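Local atomic coordinates of tryptophane-5-halogenase (Microbispora sp. ATCC PTA-5024, PDB entry 5UAO), a protein that chlorinates a tryptophan at its 5-position during biosynthesis of the lanthipeptide NAI-107, probably as a flavin-dependent halogenase that uses FAD. Residues A[180-183]-A[184-188]; A[374-377]-A[378-381]. All blocks are in the same frame, centred on the assembly; numbering follows the deposited sequence.

Contact 1: A[180-183]-A[184-188]; sequences RLVR and YLTEL
Tyr184, whose amide is bonded to Arg180 O one helical turn back, offers one face of its ring to Leu188 CG, which stands 3.9 Å above the plane and is displaced toward the rim. Outside this turn the ring meets His96 with the planes at about 40°, and Tyr184 OH bonds to Glu92, so a tyrosine serves apolar packing and still satisfies its polar end. A second flat group, the Arg180 guanidinium, leaves the turn for a salt bridge with Glu291 and a hydrogen bond to Val97 O.

Leu181 and Leu185 cross obliquely, with Leu181 CG 3.9 Å from Leu185 CD1. The two reach each other because Leu181 CG is anti to its backbone N (chi1 177°) while Leu185 CG lies beside its own N (chi1 -61°), folded back along the helix toward the preceding turn. Leu185 N donates to Leu181 O, the helical bond that links the two leucines' backbones.

Val182 O is gripped twice. Thr186 N approaches at 2.9 Å and Thr186 OG1 at 2.6 Å, from opposite faces of the carbonyl plane. The hydroxyl of Thr186 therefore spends its proton on the helix's own backbone, so the threonine's polar end is satisfied within the helix although Val182 CG1 lies 3.8 Å from Thr186 OG1. Glu187 N closes on Arg183 O, but the charged ends of Arg183 and Glu187 stay apart, and Glu187 forms a salt bridge with Arg191 instead.

Leu181 and Tyr184 pack on helix 90-97, whereas Val182, Leu185 and Thr186 touch helix 39-51. This is the i to i+4 pattern of an amphipathic alpha-helix, here helix 178-191, packed on both of these helices and bordering the probable Rossmann-type GxGxxG region of the FAD-binding fold.

Contact 2: A[374-377]-A[378-381]; sequences PSSR and RDPL
Ser376 and Asp379 face each other across a beta turn, 376-379, whose ends lie 5.7 Å apart from Ser376 CA to Asp379 CA, in the loop joining helix 358-372 to helix 383-406. Ser376 holds its hydroxyl between its own N and carbonyl carbon (chi1 89°), which swings OG over the turn. There it donates to Asp379 OD2 at 3.2 Å, meeting the carboxylate from above its plane, 46° out of it. The same OG accepts a weak bond from Arg378 N, the i to i+2 link of an ST turn. A serine suits the place, being small enough to fold over its own backbone and able both to give and to accept.

The chain of Arg378 bends at chi3, bringing Arg378 NH2 3.7 Å from Ser376 OG at an oblique angle; its salt bridge is with Asp25. Arg377, extended from CG to NE, diverges from it and forms a salt bridge with Asp226. Such charged ends fit an exposed turn, where they tie it to other parts of the chain.

Next to this polar corner the ring of Pro374 lies against Asp379 and Leu381. Its CB touches Asp379 CB, and Trp337 packs on both Pro374 and Leu381. Asp379 divides its oxygens: OD1 forms a salt bridge with Arg477 of the second subunit, while OD2 serves the turn. The apolar part of the contact is Pro374 CG against Leu381 CD1, crossed at an angle and 3.8 Å apart.

How the contacts relate
The centre of contact 1 is about 19 Å from the centre of the chain, that of contact 2 about 31 Å; both are partly buried, and their nearest atoms are about 22 Å apart. They share no secondary-structure element. Residues 180-188 form part of one regular helix, so repeated backbone bonds set the spacing of side chains that pack on helices of the same subunit, the side chain of Val182 about 7 Å from FAD. Residues 374-381 lack that regularity: a serine hydroxyl, an aspartate carboxylate and proline packing shape the loop, and its arginines bridge to other parts of the same chain. Only contact 2 meets the second subunit, so Asp379 belongs to the dimer interface as well as to the turn.

Contact 1: A[180-183]-A[184-188]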
ATOM      1  N   ARG A 180     -10.844 -27.100  22.410  1.00 28.44           N
ATOM      2  CA  ARG A 180      -9.787 -26.819  23.379  1.00 28.97           C
ATOM      3  C   ARG A 180      -9.415 -25.381  23.340  1.00 29.96           C
ATOM      4  O   ARG A 180      -9.110 -24.821  24.394  1.00 32.09           O
ATOM      5  CB  ARG A 180      -8.481 -27.620  23.193  1.00 32.04           C
ATOM      6  CG  ARG A 180      -8.551 -29.075  23.636  1.00 36.43           C
ATOM      7  CD  ARG A 180      -7.200 -29.748  23.659  1.00 33.99           C
ATOM      8  NE  ARG A 180      -6.664 -30.052  22.319  1.00 31.24           N
ATOM      9  CZ  ARG A 180      -6.922 -31.165  21.603  1.00 33.94           C
ATOM     10  NH1 ARG A 180      -7.759 -32.095  22.039  1.00 32.10           N
ATOM     11  NH2 ARG A 180      -6.352 -31.357  20.429  1.00 31.82           N
ATOM     12  N   LEU A 181      -9.377 -24.769  22.152  1.00 25.99           N
ATOM     13  CA  LEU A 181      -8.979 -23.361  22.074  1.00 25.04           C
ATOM     14  C   LEU A 181      -9.911 -22.452  22.800  1.00 27.92           C
ATOM     15  O   LEU A 181      -9.480 -21.524  23.565  1.00 24.95           O
ATOM     16  CB  LEU A 181      -8.828 -22.866  20.625  1.00 26.72           C
ATOM     17  CG  LEU A 181      -8.492 -21.383  20.461  1.00 27.85           C
ATOM     18  CD1 LEU A 181      -7.120 -21.043  21.025  1.00 29.94           C
ATOM     19  CD2 LEU A 181      -8.582 -20.985  18.992  1.00 31.59           C
ATOM     20  N   VAL A 182     -11.192 -22.619  22.490  1.00 28.53           N
ATOM     21  CA  VAL A 182     -12.212 -21.851  23.173  1.00 28.10           C
ATOM     22  C   VAL A 182     -12.205 -21.980  24.696  1.00 26.22           C
ATOM     23  O   VAL A 182     -12.409 -20.981  25.381  1.00 26.14           O
ATOM     24  CB  VAL A 182     -13.631 -22.040  22.573  1.00 28.27           C
ATOM     25  CG1 VAL A 182     -14.619 -21.196  23.374  1.00 31.76           C
ATOM     26  CG2 VAL A 182     -13.650 -21.496  21.151  1.00 31.78           C
ATOM     27  N   ARG A 183     -12.025 -23.199  25.194  1.00 27.65           N
ATOM     28  CA  ARG A 183     -12.060 -23.445  26.621  1.00 33.67           C
ATOM     29  C   ARG A 183     -10.869 -22.679  27.248  1.00 27.30           C
ATOM     30  O   ARG A 183     -10.996 -22.047  28.264  1.00 25.66           O
ATOM     31  CB  ARG A 183     -11.992 -24.952  26.912  1.00 39.93           C
ATOM     32  CG  ARG A 183     -11.909 -25.277  28.395  1.00 48.97           C
ATOM     33  CD  ARG A 183     -12.119 -26.754  28.638  1.00 62.40           C
ATOM     34  NE  ARG A 183     -11.454 -27.233  29.852  1.00 82.12           N
ATOM     35  CZ  ARG A 183     -11.961 -27.174  31.088  1.00 89.55           C
ATOM     36  NH1 ARG A 183     -13.164 -26.636  31.321  1.00 94.22           N
ATOM     37  NH2 ARG A 183     -11.247 -27.661  32.105  1.00 88.03           N
ATOM     38  N   TYR A 184      -9.719 -22.761  26.605  1.00 27.28           N
ATOM     39  CA  TYR A 184      -8.548 -22.077  27.096  1.00 27.43           C
ATOM     40  C   TYR A 184      -8.666 -20.583  27.106  1.00 27.88           C
ATOM     41  O   TYR A 184      -8.356 -19.925  28.095  1.00 27.65           O
ATOM     42  CB  TYR A 184      -7.345 -22.427  26.248  1.00 30.36           C
ATOM     43  CG  TYR A 184      -6.111 -21.733  26.739  1.00 30.64           C
ATOM     44  CD1 TYR A 184      -5.593 -22.011  28.022  1.00 36.06           C
ATOM     45  CD2 TYR A 184      -5.397 -20.903  25.927  1.00 32.15           C
ATOM     46  CE1 TYR A 184      -4.424 -21.390  28.492  1.00 34.36           C
ATOM     47  CE2 TYR A 184      -4.219 -20.300  26.381  1.00 38.90           C
ATOM     48  CZ  TYR A 184      -3.723 -20.565  27.657  1.00 37.23           C
ATOM     49  OH  TYR A 184      -2.537 -19.974  28.107  1.00 37.37           O
ATOM     50  N   LEU A 185      -9.121 -20.015  25.999  1.00 24.88           N
ATOM     51  CA  LEU A 185      -9.382 -18.603  25.965  1.00 25.50           C
ATOM     52  C   LEU A 185     -10.424 -18.178  27.010  1.00 25.27           C
ATOM     53  O   LEU A 185     -10.322 -17.119  27.619  1.00 26.38           O
ATOM     54  CB  LEU A 185      -9.854 -18.170  24.570  1.00 24.55           C
ATOM     55  CG  LEU A 185      -8.903 -18.374  23.392  1.00 24.94           C
ATOM     56  CD1 LEU A 185      -9.598 -18.002  22.083  1.00 27.60           C
ATOM     57  CD2 LEU A 185      -7.601 -17.637  23.607  1.00 26.71           C
ATOM     58  N   THR A 186     -11.397 -19.031  27.242  1.00 25.11           N
ATOM     59  CA  THR A 186     -12.433 -18.703  28.221  1.00 29.01           C
ATOM     60  C   THR A 186     -11.850 -18.650  29.634  1.00 31.76           C
ATOM     61  O   THR A 186     -12.153 -17.759  30.453  1.00 28.44           O
ATOM     62  CB  THR A 186     -13.557 -19.740  28.145  1.00 32.66           C
ATOM     63  OG1 THR A 186     -14.168 -19.684  26.840  1.00 31.65           O
ATOM     64  CG2 THR A 186     -14.635 -19.497  29.261  1.00 33.85           C
ATOM     65  N   GLU A 187     -10.961 -19.581  29.885  1.00 32.20           N
ATOM     66  CA  GLU A 187     -10.259 -19.637  31.172  1.00 38.29           C
ATOM     67  C   GLU A 187      -9.354 -18.442  31.352  1.00 33.45           C
ATOM     68  O   GLU A 187      -9.309 -17.868  32.440  1.00 28.93           O
ATOM     69  CB  GLU A 187      -9.436 -20.959  31.289  1.00 46.41           C
ATOM     70  CG  GLU A 187      -8.434 -21.011  32.460  1.00 65.49           C
ATOM     71  CD  GLU A 187      -7.088 -21.675  32.112  1.00 84.28           C
ATOM     72  OE1 GLU A 187      -6.992 -22.933  32.139  1.00 76.06           O
ATOM     73  OE2 GLU A 187      -6.106 -20.928  31.847  1.00 97.12           O
ATOM     74  N   LEU A 188      -8.620 -18.070  30.301  1.00 30.62           N
ATOM     75  CA  LEU A 188      -7.726 -16.942  30.367  1.00 30.62           C
ATOM     76  C   LEU A 188      -8.477 -15.686  30.616  1.00 29.07           C
ATOM     77  O   LEU A 188      -8.065 -14.908  31.416  1.00 30.53           O
ATOM     78  CB  LEU A 188      -6.889 -16.756  29.092  1.00 32.97           C
ATOM     79  CG  LEU A 188      -5.513 -17.344  28.990  1.00 42.35           C
ATOM     80  CD1 LEU A 188      -4.812 -16.875  27.710  1.00 43.58           C
ATOM     81  CD2 LEU A 188      -4.692 -16.910  30.188  1.00 39.35           C
TER

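Contact 2: A[374-377]-A[378-381]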
ATOM      1  N   PRO A 374     -11.972   5.259  20.991  1.00 36.24           N
ATOM      2  CA  PRO A 374     -11.744   6.517  21.700  1.00 38.56           C
ATOM      3  C   PRO A 374     -11.725   6.363  23.213  1.00 37.08           C
ATOM      4  O   PRO A 374     -12.274   5.426  23.742  1.00 39.34           O
ATOM      5  CB  PRO A 374     -12.917   7.395  21.267  1.00 38.01           C
ATOM      6  CG  PRO A 374     -13.410   6.784  19.978  1.00 43.56           C
ATOM      7  CD  PRO A 374     -13.185   5.315  20.143  1.00 38.04           C
ATOM      8  N   SER A 375     -11.081   7.295  23.877  1.00 37.46           N
ATOM      9  CA  SER A 375     -11.068   7.392  25.332  1.00 41.73           C
ATOM     10  C   SER A 375     -12.369   7.939  25.869  1.00 41.41           C
ATOM     11  O   SER A 375     -12.657   7.745  27.037  1.00 42.10           O
ATOM     12  CB  SER A 375     -10.031   8.398  25.793  1.00 46.76           C
ATOM     13  OG  SER A 375      -8.789   8.103  25.230  1.00 52.44           O
ATOM     14  N   SER A 376     -13.122   8.648  25.036  1.00 40.34           N
ATOM     15  CA  SER A 376     -14.310   9.343  25.497  1.00 51.35           C
ATOM     16  C   SER A 376     -15.259   9.668  24.331  1.00 51.78           C
ATOM     17  O   SER A 376     -14.843   9.705  23.168  1.00 45.27           O
ATOM     18  CB  SER A 376     -13.919  10.640  26.252  1.00 55.33           C
ATOM     19  OG  SER A 376     -13.822  11.745  25.368  1.00 59.10           O
ATOM     20  N   ARG A 377     -16.533   9.912  24.654  1.00 52.37           N
ATOM     21  CA  ARG A 377     -17.549  10.154  23.615  1.00 56.64           C
ATOM     22  C   ARG A 377     -17.339  11.518  22.929  1.00 54.50           C
ATOM     23  O   ARG A 377     -17.860  11.768  21.855  1.00 57.66           O
ATOM     24  CB  ARG A 377     -18.975   9.934  24.155  1.00 61.68           C
ATOM     25  CG  ARG A 377     -19.071   8.691  25.063  1.00 64.15           C
ATOM     26  CD  ARG A 377     -20.470   8.227  25.474  1.00 68.16           C
ATOM     27  NE  ARG A 377     -20.407   7.474  26.741  1.00 65.77           N
ATOM     28  CZ  ARG A 377     -20.441   8.043  27.948  1.00 78.47           C
ATOM     29  NH1 ARG A 377     -20.571   9.367  28.086  1.00 81.88           N
ATOM     30  NH2 ARG A 377     -20.365   7.294  29.037  1.00 84.88           N
ATOM     31  N   ARG A 378     -16.537  12.382  23.524  1.00 61.64           N
ATOM     32  CA  ARG A 378     -16.197  13.661  22.882  1.00 75.38           C
ATOM     33  C   ARG A 378     -15.134  13.510  21.733  1.00 76.25           C
ATOM     34  O   ARG A 378     -15.321  14.064  20.654  1.00 72.17           O
ATOM     35  CB  ARG A 378     -15.806  14.701  23.960  1.00 79.09           C
ATOM     36  CG  ARG A 378     -16.991  15.087  24.875  1.00 89.54           C
ATOM     37  CD  ARG A 378     -16.599  15.681  26.233  1.00 92.77           C
ATOM     38  NE  ARG A 378     -15.466  14.961  26.836  1.00105.70           N
ATOM     39  CZ  ARG A 378     -14.220  15.432  26.992  1.00103.25           C
ATOM     40  NH1 ARG A 378     -13.892  16.670  26.635  1.00105.43           N
ATOM     41  NH2 ARG A 378     -13.284  14.659  27.540  1.00102.63           N
ATOM     42  N   ASP A 379     -14.066  12.738  21.963  1.00 67.99           N
ATOM     43  CA  ASP A 379     -13.007  12.454  20.961  1.00 60.69           C
ATOM     44  C   ASP A 379     -13.494  12.196  19.489  1.00 51.71           C
ATOM     45  O   ASP A 379     -14.580  11.670  19.245  1.00 50.28           O
ATOM     46  CB  ASP A 379     -12.158  11.251  21.453  1.00 61.68           C
ATOM     47  CG  ASP A 379     -11.102  11.626  22.525  1.00 66.25           C
ATOM     48  OD1 ASP A 379     -10.138  12.351  22.176  1.00 81.81           O
ATOM     49  OD2 ASP A 379     -11.188  11.156  23.697  1.00 64.02           O
ATOM     50  N   PRO A 380     -12.679  12.559  18.480  1.00 54.71           N
ATOM     51  CA  PRO A 380     -13.075  12.236  17.063  1.00 55.38           C
ATOM     52  C   PRO A 380     -13.208  10.717  16.780  1.00 41.94           C
ATOM     53  O   PRO A 380     -12.458   9.911  17.335  1.00 41.36           O
ATOM     54  CB  PRO A 380     -11.943  12.848  16.208  1.00 58.97           C
ATOM     55  CG  PRO A 380     -10.877  13.285  17.177  1.00 64.00           C
ATOM     56  CD  PRO A 380     -11.485  13.424  18.551  1.00 58.34           C
ATOM     57  N   LEU A 381     -14.181  10.327  15.978  1.00 41.08           N
ATOM     58  CA  LEU A 381     -14.426   8.880  15.791  1.00 44.27           C
ATOM     59  C   LEU A 381     -13.794   8.378  14.491  1.00 38.11           C
ATOM     60  O   LEU A 381     -14.237   8.743  13.476  1.00 35.15           O
ATOM     61  CB  LEU A 381     -15.909   8.605  15.749  1.00 43.02           C
ATOM     62  CG  LEU A 381     -16.257   7.114  15.796  1.00 43.06           C
ATOM     63  CD1 LEU A 381     -15.856   6.499  17.130  1.00 44.84           C
ATOM     64  CD2 LEU A 381     -17.749   6.944  15.566  1.00 45.95           C
TER